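Local coordinates for acetyltransferase Atu2258 (PDB 2G3A), which catalyses the transfer of an acetyl group from acetyl-CoA to an acceptor substrate, preferring glucosamine 6-phosphate or dopamine, at residues R123-Y128 and T146-R151; L80-V83 and M87-Q90; R50-T55 and E101-K106; I56-D59 and V63-G66; D115-D120 and G137-G142. All coordinates share one frame; numbering follows the deposited sequence.

Interaction 1 of 5, residues R123-Y128 and T146-R151; sequences RTYERY and TWLEKR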
# COMPACT_ATOMS: atom_id res chain seq x y z
N ARG A 123 18.57 -2.62 4.29
CA ARG A 123 19.64 -2.75 5.29
C ARG A 123 19.36 -1.89 6.53
O ARG A 123 19.53 -2.34 7.65
CB ARG A 123 20.98 -2.36 4.65
CG ARG A 123 22.20 -2.78 5.45
CD ARG A 123 23.49 -2.36 4.75
NE ARG A 123 23.52 -0.93 4.45
CZ ARG A 123 23.43 -0.41 3.22
NH1 ARG A 123 23.29 -1.21 2.18
NH2 ARG A 123 23.46 0.90 3.05
N THR A 124 18.94 -0.65 6.31
CA THR A 124 18.58 0.24 7.41
C THR A 124 17.47 -0.37 8.26
O THR A 124 17.54 -0.38 9.51
CB THR A 124 18.11 1.62 6.87
OG1 THR A 124 19.19 2.21 6.14
CG2 THR A 124 17.68 2.55 8.01
N TYR A 125 16.44 -0.90 7.60
CA TYR A 125 15.29 -1.45 8.33
C TYR A 125 15.68 -2.68 9.10
O TYR A 125 15.26 -2.86 10.24
CB TYR A 125 14.12 -1.79 7.39
CG TYR A 125 13.61 -0.63 6.59
CD1 TYR A 125 13.82 0.68 7.01
CD2 TYR A 125 12.89 -0.84 5.39
CE1 TYR A 125 13.37 1.75 6.27
CE2 TYR A 125 12.40 0.25 4.64
CZ TYR A 125 12.65 1.53 5.09
OH TYR A 125 12.20 2.62 4.37
N GLU A 126 16.51 -3.52 8.49
CA GLU A 126 16.96 -4.73 9.18
C GLU A 126 17.84 -4.43 10.41
O GLU A 126 17.68 -5.05 11.47
CB GLU A 126 17.67 -5.66 8.19
CG GLU A 126 16.68 -6.34 7.23
CD GLU A 126 17.36 -7.27 6.22
OE1 GLU A 126 18.40 -6.88 5.63
OE2 GLU A 126 16.85 -8.38 6.00
N ARG A 127 18.75 -3.46 10.27
CA ARG A 127 19.59 -3.03 11.39
C ARG A 127 18.74 -2.49 12.54
O ARG A 127 19.01 -2.80 13.72
CB ARG A 127 20.59 -1.96 10.94
CG ARG A 127 21.85 -2.46 10.24
CD ARG A 127 22.91 -1.35 10.22
NE ARG A 127 22.48 -0.21 9.40
CZ ARG A 127 22.91 0.04 8.16
NH1 ARG A 127 23.83 -0.75 7.60
NH2 ARG A 127 22.45 1.09 7.49
N TYR A 128 17.74 -1.68 12.19
CA TYR A 128 16.74 -1.13 13.13
C TYR A 128 16.00 -2.21 13.93
O TYR A 128 15.67 -2.00 15.10
CB TYR A 128 15.76 -0.17 12.40
CG TYR A 128 14.76 0.47 13.35
CD1 TYR A 128 15.13 1.55 14.16
CD2 TYR A 128 13.46 -0.05 13.49
CE1 TYR A 128 14.24 2.10 15.07
CE2 TYR A 128 12.55 0.49 14.41
CZ TYR A 128 12.96 1.57 15.20
OH TYR A 128 12.09 2.14 16.10
N THR A 146 10.48 -6.05 -0.83
CA THR A 146 10.57 -6.84 0.41
C THR A 146 9.63 -6.23 1.43
O THR A 146 9.57 -5.00 1.55
CB THR A 146 12.02 -6.87 0.97
OG1 THR A 146 12.92 -7.30 -0.05
CG2 THR A 146 12.14 -7.85 2.18
N TRP A 147 8.88 -7.09 2.14
CA TRP A 147 8.02 -6.66 3.24
C TRP A 147 8.69 -7.12 4.51
O TRP A 147 9.27 -8.23 4.58
CB TRP A 147 6.61 -7.27 3.14
CG TRP A 147 5.76 -6.65 2.04
CD1 TRP A 147 4.86 -5.61 2.17
CD2 TRP A 147 5.74 -7.02 0.65
NE1 TRP A 147 4.30 -5.32 0.93
CE2 TRP A 147 4.82 -6.17 -0.01
CE3 TRP A 147 6.42 -7.99 -0.11
CZ2 TRP A 147 4.57 -6.27 -1.38
CZ3 TRP A 147 6.18 -8.08 -1.46
CH2 TRP A 147 5.24 -7.23 -2.08
N LEU A 148 8.61 -6.26 5.53
CA LEU A 148 9.22 -6.57 6.81
C LEU A 148 8.27 -6.24 7.96
O LEU A 148 7.43 -5.36 7.83
CB LEU A 148 10.54 -5.77 6.99
CG LEU A 148 11.62 -5.98 5.93
CD1 LEU A 148 11.56 -4.90 4.88
CD2 LEU A 148 13.03 -6.01 6.56
N GLU A 149 8.43 -6.94 9.09
CA GLU A 149 7.68 -6.59 10.30
C GLU A 149 8.61 -6.33 11.51
O GLU A 149 9.76 -6.79 11.55
CB GLU A 149 6.71 -7.72 10.68
CG GLU A 149 7.46 -8.96 11.22
CD GLU A 149 6.56 -10.14 11.57
OE1 GLU A 149 5.32 -10.00 11.51
OE2 GLU A 149 7.11 -11.22 11.89
N LYS A 150 8.08 -5.63 12.50
CA LYS A 150 8.73 -5.47 13.80
C LYS A 150 7.66 -5.54 14.87
O LYS A 150 6.79 -4.66 14.98
CB LYS A 150 9.52 -4.15 13.89
CG LYS A 150 10.37 -4.01 15.18
CD LYS A 150 11.33 -2.81 15.02
CE LYS A 150 12.32 -2.71 16.17
NZ LYS A 150 11.69 -2.26 17.43
N ARG A 151 7.71 -6.60 15.65
CA ARG A 151 6.73 -6.81 16.70
C ARG A 151 7.23 -6.14 17.96
O ARG A 151 8.42 -6.23 18.29
CB ARG A 151 6.50 -8.31 16.91
CG ARG A 151 6.29 -9.08 15.62
CD ARG A 151 5.93 -10.54 15.84
NE ARG A 151 4.50 -10.68 16.12
CZ ARG A 151 3.56 -10.91 15.20
NH1 ARG A 151 3.86 -11.06 13.91
NH2 ARG A 151 2.30 -10.99 15.59
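Y128 and K150 deliver their polar ends to one carboxylate oxygen, OE1 of E101 on helix 92-106, which takes a hydrogen bond from Y128 OH and a salt bridge from K150 NZ. A shared anchor of this kind would fix the relative position of the two side chains, and their contact with each other fits that reading. The lysine crosses the tyrosine at about a right angle, its CD 3.6 Å from Y128 CE2, and its approach to the ring is oblique. K150 CE lies 3.7 Å from the same Y128 CE2 and 3.6 Å from Y128 O. The lysine chain runs extended until its last torsion (chi4 -72°), where it bends to bring NZ to the carboxylate. Beside this pair the contact is apolar: E126 CG, the aliphatic part of an acid, meets L148 CD2 at 3.7 Å, again with the chains at roughly a right angle. L148 CD1 instead sits at the edge of the Y125 ring, near its plane, 4.3 Å from Y125 CD2. By similarity, R123, T124 and Y125 belong to the CoA site; of these only Y125 faces the strand, so one probable CoA residue also packs on the sheet. The short axes run 9.7 Å apart with their N-to-C directions 20° from parallel, as expected of a helix lying along the strands of the GNAT sheet. Strand 145-151 runs between strands 111-116 and 131-136, F130 packs against both Y125 and L148, and helix 92-106 flanks Y125 and Y128 through L97.

Interaction 2 of 5, residues L80-V83 and M87-Q90; sequences LLFV and MRGQ
R88 and F82 stand almost perpendicular, guanidinium and ring planes 85° apart. R88 NH2 comes within 3.5 Å of F82 CE1, in an approach that is oblique to the ring, while the phenyl atom lies at the guanidinium edge. The same edge carries the polar link: NE and NH2 of R88 both point at V83 O, a side-on grip in which two N-H groups share one acceptor. R88 NE to V83 O is 2.8 Å with an N-H...O angle of 155°; R88 NH2 to V83 O is 3.0 Å and more bent, at 140°. The carbonyl oxygen lies almost in the guanidinium plane, so the pair of bonds should fix the rotation of that group. The V83 and R88 side chains run antiparallel alongside one another, and V83 CG1, set anti to the backbone N, fits against R88 CG at 3.7 Å and M87 O at 3.6 Å. R88 begins the R-x-x-G-x-A form of the GNAT signature. Its two bonds to V83 O tie together the ends of the loop, both of which carry residues that bind CoA by similarity: L81, F82 and V83 on one side, G89 on the other. Strand 75-82 leads into this turn and helix 92-106 leaves it. V83 rests on I92 and L81 on A93, L96 and L97 of that helix; the backbone of F82 bonds to G66 on strand 63-72, and P35 and Y39 of the second subunit pack on F82 and R88.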
# COMPACT_ATOMS: atom_id res chain seq x y z
N LEU A 80 5.85 6.11 3.65
CA LEU A 80 6.92 6.84 2.98
C LEU A 80 7.94 7.27 4.01
O LEU A 80 7.57 7.63 5.12
CB LEU A 80 6.39 8.11 2.29
CG LEU A 80 5.19 8.07 1.33
CD1 LEU A 80 4.70 9.50 1.10
CD2 LEU A 80 5.55 7.44 0.00
N LEU A 81 9.21 7.26 3.62
CA LEU A 81 10.27 7.81 4.44
C LEU A 81 11.30 8.41 3.53
O LEU A 81 11.84 7.71 2.66
CB LEU A 81 10.91 6.71 5.30
CG LEU A 81 11.78 7.11 6.49
CD1 LEU A 81 11.89 5.96 7.48
CD2 LEU A 81 13.19 7.60 6.09
N PHE A 82 11.57 9.71 3.72
CA PHE A 82 12.58 10.40 2.95
C PHE A 82 13.52 11.22 3.83
O PHE A 82 13.08 12.06 4.64
CB PHE A 82 11.94 11.29 1.87
CG PHE A 82 12.94 12.04 1.03
CD1 PHE A 82 13.57 11.43 -0.05
CD2 PHE A 82 13.27 13.36 1.34
CE1 PHE A 82 14.50 12.10 -0.81
CE2 PHE A 82 14.22 14.06 0.57
CZ PHE A 82 14.83 13.43 -0.50
N VAL A 83 14.81 10.99 3.67
CA VAL A 83 15.82 11.78 4.35
C VAL A 83 16.51 12.69 3.32
O VAL A 83 16.98 12.20 2.31
CB VAL A 83 16.84 10.87 5.08
CG1 VAL A 83 17.96 11.69 5.69
CG2 VAL A 83 16.14 10.05 6.17
N MSE A 87 21.36 15.30 5.02
CA MSE A 87 21.23 14.66 6.33
C MSE A 87 21.43 13.15 6.30
O MSE A 87 21.07 12.46 7.25
CB MSE A 87 19.86 14.97 6.92
CG MSE A 87 19.52 16.44 7.05
SE MSE A 87 17.71 16.56 7.75
CE MSE A 87 18.09 16.31 9.69
N ARG A 88 21.98 12.61 5.21
CA ARG A 88 22.13 11.16 5.13
C ARG A 88 23.40 10.64 5.81
O ARG A 88 24.36 11.40 5.99
CB ARG A 88 22.00 10.66 3.69
CG ARG A 88 20.57 10.73 3.18
CD ARG A 88 20.47 10.41 1.72
NE ARG A 88 19.28 11.02 1.15
CZ ARG A 88 19.11 11.28 -0.14
NH1 ARG A 88 20.05 10.98 -1.03
NH2 ARG A 88 17.99 11.86 -0.54
N GLY A 89 23.38 9.37 6.20
CA GLY A 89 24.47 8.75 6.95
C GLY A 89 24.63 9.31 8.36
O GLY A 89 25.75 9.42 8.87
N GLN A 90 23.51 9.66 8.99
CA GLN A 90 23.52 10.39 10.25
C GLN A 90 22.42 9.90 11.21
O GLN A 90 22.01 10.62 12.12
CB GLN A 90 23.36 11.90 9.97
CG GLN A 90 24.63 12.57 9.42
CD GLN A 90 24.37 13.87 8.69
OE1 GLN A 90 23.73 14.78 9.22
NE2 GLN A 90 24.89 13.98 7.47

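Interaction 3 of 5, residues R50-T55 and E101-K106; sequences RDLNIT and EEEARK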
# COMPACT_ATOMS: atom_id res chain seq x y z
N ARG A 50 -5.63 5.95 12.03
CA ARG A 50 -5.19 7.24 12.51
C ARG A 50 -3.83 7.56 11.90
O ARG A 50 -2.88 6.79 12.04
CB ARG A 50 -5.11 7.22 14.03
CG ARG A 50 -4.75 8.54 14.68
CD ARG A 50 -4.76 8.37 16.19
NE ARG A 50 -4.26 9.54 16.90
CZ ARG A 50 -3.85 9.52 18.17
NH1 ARG A 50 -3.86 8.39 18.87
NH2 ARG A 50 -3.42 10.63 18.74
N ASP A 51 -3.75 8.70 11.23
CA ASP A 51 -2.50 9.10 10.57
C ASP A 51 -1.36 9.23 11.57
O ASP A 51 -1.57 9.51 12.75
CB ASP A 51 -2.70 10.41 9.83
CG ASP A 51 -3.70 10.29 8.70
OD1 ASP A 51 -3.58 9.34 7.90
OD2 ASP A 51 -4.61 11.13 8.62
N LEU A 52 -0.14 9.02 11.08
CA LEU A 52 1.06 9.21 11.87
C LEU A 52 2.15 9.74 10.93
O LEU A 52 2.75 8.98 10.14
CB LEU A 52 1.48 7.88 12.55
CG LEU A 52 2.50 7.98 13.70
CD1 LEU A 52 2.61 6.66 14.46
CD2 LEU A 52 3.90 8.45 13.20
N ASN A 53 2.40 11.04 11.00
CA ASN A 53 3.42 11.67 10.17
C ASN A 53 4.48 12.36 11.03
O ASN A 53 4.20 12.83 12.13
CB ASN A 53 2.80 12.72 9.24
CG ASN A 53 1.70 12.15 8.36
OD1 ASN A 53 1.78 11.02 7.87
ND2 ASN A 53 0.67 12.96 8.13
N ILE A 54 5.70 12.41 10.50
CA ILE A 54 6.76 13.16 11.12
C ILE A 54 7.38 13.97 9.99
O ILE A 54 7.88 13.41 9.01
CB ILE A 54 7.82 12.27 11.77
CG1 ILE A 54 7.20 11.45 12.90
CG2 ILE A 54 8.99 13.13 12.31
CD1 ILE A 54 7.83 10.11 13.08
N THR A 55 7.32 15.29 10.13
CA THR A 55 7.94 16.17 9.16
C THR A 55 9.25 16.70 9.71
O THR A 55 9.36 17.02 10.89
CB THR A 55 7.03 17.34 8.73
OG1 THR A 55 6.41 17.91 9.89
CG2 THR A 55 5.94 16.84 7.78
N GLU A 101 7.73 4.47 16.06
CA GLU A 101 7.51 3.32 16.95
C GLU A 101 7.05 3.77 18.34
O GLU A 101 6.11 3.19 18.92
CB GLU A 101 8.75 2.45 17.05
CG GLU A 101 8.57 1.34 18.10
CD GLU A 101 9.61 0.25 17.99
OE1 GLU A 101 10.33 0.19 16.98
OE2 GLU A 101 9.71 -0.57 18.93
N GLU A 102 7.72 4.78 18.88
CA GLU A 102 7.33 5.34 20.17
C GLU A 102 5.86 5.75 20.18
O GLU A 102 5.14 5.44 21.13
CB GLU A 102 8.25 6.52 20.55
CG GLU A 102 7.92 7.13 21.90
CD GLU A 102 8.87 8.25 22.29
OE1 GLU A 102 9.96 8.37 21.68
OE2 GLU A 102 8.53 9.00 23.23
N GLU A 103 5.42 6.45 19.13
CA GLU A 103 4.02 6.91 19.04
C GLU A 103 3.06 5.73 18.86
O GLU A 103 1.99 5.69 19.49
CB GLU A 103 3.86 7.97 17.92
CG GLU A 103 2.42 8.48 17.65
CD GLU A 103 1.69 9.03 18.88
OE1 GLU A 103 2.36 9.39 19.88
OE2 GLU A 103 0.45 9.11 18.84
N ALA A 104 3.47 4.75 18.05
CA ALA A 104 2.66 3.55 17.83
C ALA A 104 2.50 2.74 19.12
O ALA A 104 1.41 2.28 19.43
CB ALA A 104 3.27 2.68 16.73
N ARG A 105 3.58 2.61 19.89
CA ARG A 105 3.49 1.94 21.19
C ARG A 105 2.54 2.68 22.13
O ARG A 105 1.73 2.06 22.82
CB ARG A 105 4.87 1.80 21.83
CG ARG A 105 5.73 0.72 21.17
CD ARG A 105 7.15 0.80 21.70
NE ARG A 105 8.02 -0.22 21.13
CZ ARG A 105 8.28 -1.39 21.70
NH1 ARG A 105 7.73 -1.72 22.86
NH2 ARG A 105 9.09 -2.25 21.11
N LYS A 106 2.61 4.01 22.12
CA LYS A 106 1.69 4.84 22.90
C LYS A 106 0.24 4.59 22.53
O LYS A 106 -0.64 4.55 23.40
CB LYS A 106 2.00 6.32 22.71
CG LYS A 106 3.19 6.81 23.47
CD LYS A 106 2.98 8.23 23.98
CE LYS A 106 4.29 8.81 24.50
NZ LYS A 106 5.16 9.34 23.41
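L52 and E103 join strand 50-57, outermost in the GNAT sheet within this chain, to helix 92-106, which crosses it with short axes 9.9 Å apart and N-to-C directions at 155°, close to antiparallel. Apolar packing carries most of the contact. L52 CD1 touches E103 CG at 3.7 Å and E103 CB at 3.9 Å, the two side chains lying alongside with their tips pointing opposite ways. The bend of E103 at chi2 (54°) turns the carboxylate away from its extended path, leaving the methylene carbons against the leucine. L76 of strand 75-82 packs on both L52 and A104.

Charge adds a looser component. E103 OE2 lies over one face of the R50 guanidinium, 4.2 Å from R50 NH2, with the two planes perpendicular; no N-H points at it, so the attraction is electrostatic alone. Each group has a stronger partner elsewhere, E103 in R107 and R50 in D22 of the second subunit.

A side-on salt bridge lies on the helix itself, where E101 points away from the strand: R105 NE and R105 NH2 each lie 2.8 Å from E101 OE2, which is 2° out of the guanidinium plane and accepts from NE with its anti lone pair.

Interaction 4 of 5, residues I56-D59 and V63-G66; sequences IRND and VTGG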
# COMPACT_ATOMS: atom_id res chain seq x y z
N ILE A 56 10.25 16.73 8.84
CA ILE A 56 11.51 17.38 9.11
C ILE A 56 11.39 18.77 8.50
O ILE A 56 11.22 18.89 7.29
CB ILE A 56 12.67 16.61 8.46
CG1 ILE A 56 12.73 15.17 9.01
CG2 ILE A 56 13.98 17.38 8.68
CD1 ILE A 56 13.81 14.28 8.37
N ARG A 57 11.49 19.80 9.34
CA ARG A 57 11.26 21.18 8.93
C ARG A 57 12.45 22.11 9.22
O ARG A 57 13.01 22.09 10.32
CB ARG A 57 9.98 21.73 9.57
CG ARG A 57 8.72 21.04 9.08
CD ARG A 57 7.54 21.42 9.96
NE ARG A 57 6.28 20.81 9.51
CZ ARG A 57 5.47 21.34 8.59
NH1 ARG A 57 5.79 22.47 7.98
NH2 ARG A 57 4.34 20.71 8.27
N ASN A 58 12.82 22.91 8.24
CA ASN A 58 13.92 23.87 8.39
C ASN A 58 13.53 25.12 9.19
O ASN A 58 12.43 25.19 9.75
CB ASN A 58 14.51 24.25 7.02
CG ASN A 58 13.50 24.92 6.09
OD1 ASN A 58 13.59 24.79 4.87
ND2 ASN A 58 12.53 25.63 6.66
N ASP A 59 14.43 26.10 9.23
CA ASP A 59 14.19 27.35 9.97
C ASP A 59 12.98 28.17 9.52
O ASP A 59 12.43 28.93 10.32
CB ASP A 59 15.46 28.22 9.98
CG ASP A 59 16.39 27.91 11.14
OD1 ASP A 59 17.58 28.30 11.07
OD2 ASP A 59 15.95 27.28 12.14
N VAL A 63 8.91 21.72 4.93
CA VAL A 63 9.12 20.27 5.01
C VAL A 63 10.20 19.87 4.00
O VAL A 63 10.06 20.11 2.79
CB VAL A 63 7.81 19.49 4.74
CG1 VAL A 63 8.02 17.96 4.82
CG2 VAL A 63 6.71 19.93 5.69
N THR A 64 11.27 19.27 4.51
CA THR A 64 12.39 18.81 3.69
C THR A 64 12.41 17.27 3.57
O THR A 64 13.13 16.70 2.74
CB THR A 64 13.74 19.28 4.27
OG1 THR A 64 13.88 18.78 5.61
CG2 THR A 64 13.84 20.81 4.28
N GLY A 65 11.62 16.60 4.40
CA GLY A 65 11.62 15.14 4.44
C GLY A 65 10.76 14.65 5.59
O GLY A 65 9.99 15.43 6.18
N GLY A 66 10.89 13.37 5.92
CA GLY A 66 10.14 12.80 7.03
C GLY A 66 9.55 11.43 6.76
O GLY A 66 10.01 10.71 5.88
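I56 O is gripped twice by T64. The backbone T64 N reaches I56 O at 2.8 Å in a nearly straight bond (174°), whereas the hydroxyl T64 OG1 donates to the same I56 O from above the carbonyl plane at 3.1 Å. For that second bond OG1 sits between the threonine's own backbone N and carbonyl carbon (chi1 58°), which turns it back toward the partner strand; it also lies 3.4 Å from I56 CG2. One residue on, I56 N donates to G65 O at 3.0 Å. I56 thus engages two consecutive residues, consistent with a beta bulge at T64-G65. I56 CD1 passes G66 N at 3.9 Å, close packing where neither G65 nor G66 has a side chain. Beside it R57 and V63 form an antiparallel non-hydrogen-bonded pair, where V63 CG2 sits over the centre of one guanidinium face, 3.5 Å from R57 CZ. Further out, the guanidinium is positioned by its own bonds: R57 NE to T55 OG1 and R57 NH1 to N61 O, the latter inside the hairpin turn. Strands 50-57 and 63-72 form this hairpin, and strand 63-72 lies between 50-57 and 75-82 in the sheet. I56 packs on I92 and L96 of helix 92-106, while a strand of the second subunit pairs antiparallel with I56 and R57, carrying the sheet across the interface.

Interaction 5 of 5, residues D115-D120 and G137-G142; sequences DTMNPD and GPLSSG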
# COMPACT_ATOMS: atom_id res chain seq x y z
N ASP A 115 7.70 -1.71 3.73
CA ASP A 115 8.15 -2.38 2.50
C ASP A 115 9.11 -1.50 1.71
O ASP A 115 9.15 -0.29 1.91
CB ASP A 115 6.95 -2.80 1.66
CG ASP A 115 5.99 -1.66 1.44
OD1 ASP A 115 6.36 -0.74 0.71
OD2 ASP A 115 4.88 -1.69 2.00
N THR A 116 9.87 -2.11 0.81
CA THR A 116 10.90 -1.36 0.09
C THR A 116 11.41 -2.10 -1.14
O THR A 116 11.41 -3.33 -1.17
CB THR A 116 12.10 -0.98 1.01
OG1 THR A 116 12.95 -0.07 0.32
CG2 THR A 116 12.92 -2.21 1.42
N MSE A 117 11.85 -1.34 -2.14
CA MSE A 117 12.61 -1.90 -3.26
C MSE A 117 14.07 -1.44 -3.25
O MSE A 117 14.84 -1.76 -4.16
CB MSE A 117 11.97 -1.49 -4.58
CG MSE A 117 12.25 -0.03 -4.94
SE MSE A 117 11.36 0.49 -6.59
CE MSE A 117 12.73 -0.07 -7.88
N ASN A 118 14.46 -0.70 -2.22
CA ASN A 118 15.79 -0.09 -2.13
C ASN A 118 16.68 -0.90 -1.18
O ASN A 118 16.37 -0.98 0.01
CB ASN A 118 15.61 1.35 -1.63
CG ASN A 118 16.90 2.13 -1.55
OD1 ASN A 118 17.96 1.56 -1.35
ND2 ASN A 118 16.80 3.43 -1.70
N PRO A 119 17.77 -1.50 -1.70
CA PRO A 119 18.64 -2.36 -0.89
C PRO A 119 19.26 -1.61 0.31
O PRO A 119 19.50 -2.22 1.34
CB PRO A 119 19.73 -2.80 -1.87
CG PRO A 119 19.13 -2.60 -3.20
CD PRO A 119 18.26 -1.42 -3.09
N ASP A 120 19.47 -0.30 0.17
CA ASP A 120 20.03 0.48 1.28
C ASP A 120 18.99 0.75 2.37
O ASP A 120 19.32 0.74 3.56
CB ASP A 120 20.67 1.78 0.79
CG ASP A 120 21.87 1.52 -0.11
OD1 ASP A 120 22.85 0.88 0.34
OD2 ASP A 120 21.82 1.93 -1.27
N GLY A 137 9.87 -10.52 -7.04
CA GLY A 137 10.72 -9.92 -8.05
C GLY A 137 11.25 -10.96 -9.00
O GLY A 137 10.97 -12.13 -8.83
N PRO A 138 12.05 -10.53 -10.00
CA PRO A 138 12.42 -9.12 -10.07
C PRO A 138 11.36 -8.20 -10.67
O PRO A 138 10.49 -8.63 -11.47
CB PRO A 138 13.67 -9.13 -10.97
CG PRO A 138 13.46 -10.33 -11.88
CD PRO A 138 12.70 -11.34 -11.05
N LEU A 139 11.44 -6.93 -10.28
CA LEU A 139 10.78 -5.86 -11.03
C LEU A 139 11.46 -5.67 -12.41
O LEU A 139 12.58 -6.17 -12.64
CB LEU A 139 10.80 -4.55 -10.22
CG LEU A 139 10.25 -4.62 -8.78
CD1 LEU A 139 10.19 -3.25 -8.09
CD2 LEU A 139 8.91 -5.33 -8.69
N SER A 140 10.79 -4.94 -13.31
CA SER A 140 11.26 -4.67 -14.67
C SER A 140 12.63 -4.01 -14.64
O SER A 140 13.42 -4.15 -15.56
CB SER A 140 10.28 -3.76 -15.41
OG SER A 140 10.27 -2.47 -14.81
N SER A 141 12.88 -3.28 -13.57
CA SER A 141 14.14 -2.58 -13.42
C SER A 141 15.21 -3.39 -12.67
O SER A 141 16.34 -2.92 -12.51
CB SER A 141 13.91 -1.20 -12.81
OG SER A 141 12.81 -1.21 -11.90
N GLY A 142 14.84 -4.60 -12.21
CA GLY A 142 15.77 -5.55 -11.60
C GLY A 142 15.80 -5.69 -10.09
O GLY A 142 16.41 -6.61 -9.56
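M117, present as selenomethionine, reaches L139 and S141 with its tip. Its CB points toward the 137-142 loop, and CG lies between the backbone N and the carbonyl carbon (chi1 75°). From there the chain runs straight through chi2, so CB and CG serve as a spacer while the contact begins at selenium. SE is 4.2 Å from L139 CD1, and the bend at chi3 (-87°) swings CE to 4.1 Å from the same L139 CD1. The methyl then ends 4.2 Å from S141 OG, a van der Waals neighbour; the two side chains of M117 and L139 cross at a slant. The 96 Å² buried here, with no hydrogen bond across, marks a light contact. In the GNAT fold this is the connection from strand 111-116 to helix 119-128, and two local motifs shape it around M117. T116 OG1 accepts from N118 N at 3.0 Å, an ST turn, and N118 is the N-cap, its OD1 taking D120 N at 2.8 Å. The other side is a loop joining strands 131-136 and 145-151, entered by a cis peptide before P138 and bent by a type I turn from L139 to G142, whose G142 N to L139 O bond is 2.8 Å. L139 also packs on I145 and on W75 of the second subunit. S141 OG has stronger partners than the methyl, bonding to Q143 OE1 and to R73 NH1 of the second subunit, and M117 also packs on that arginine.

All five contacts reach one sheet, yet their chemistry follows their place. Interactions 1 and 3 pack helices 119-128 and 92-106 on its strands largely through aliphatic carbon, and they meet at E101. Interaction 4 is strand pairing, ruled by backbone bonds, and touches interaction 2, their centres about 11 Å apart. Interaction 2, an arginine on a carbonyl, and interaction 1 hold the residues thought to bind CoA. Interaction 5 is the lightest, a methyl against a loop, sharing helix 119-128 with interaction 1 and lying about 27 Å between centres from interaction 4. All are partly buried and touch the second subunit; interaction 3 alone includes an exposed touching residue, R50.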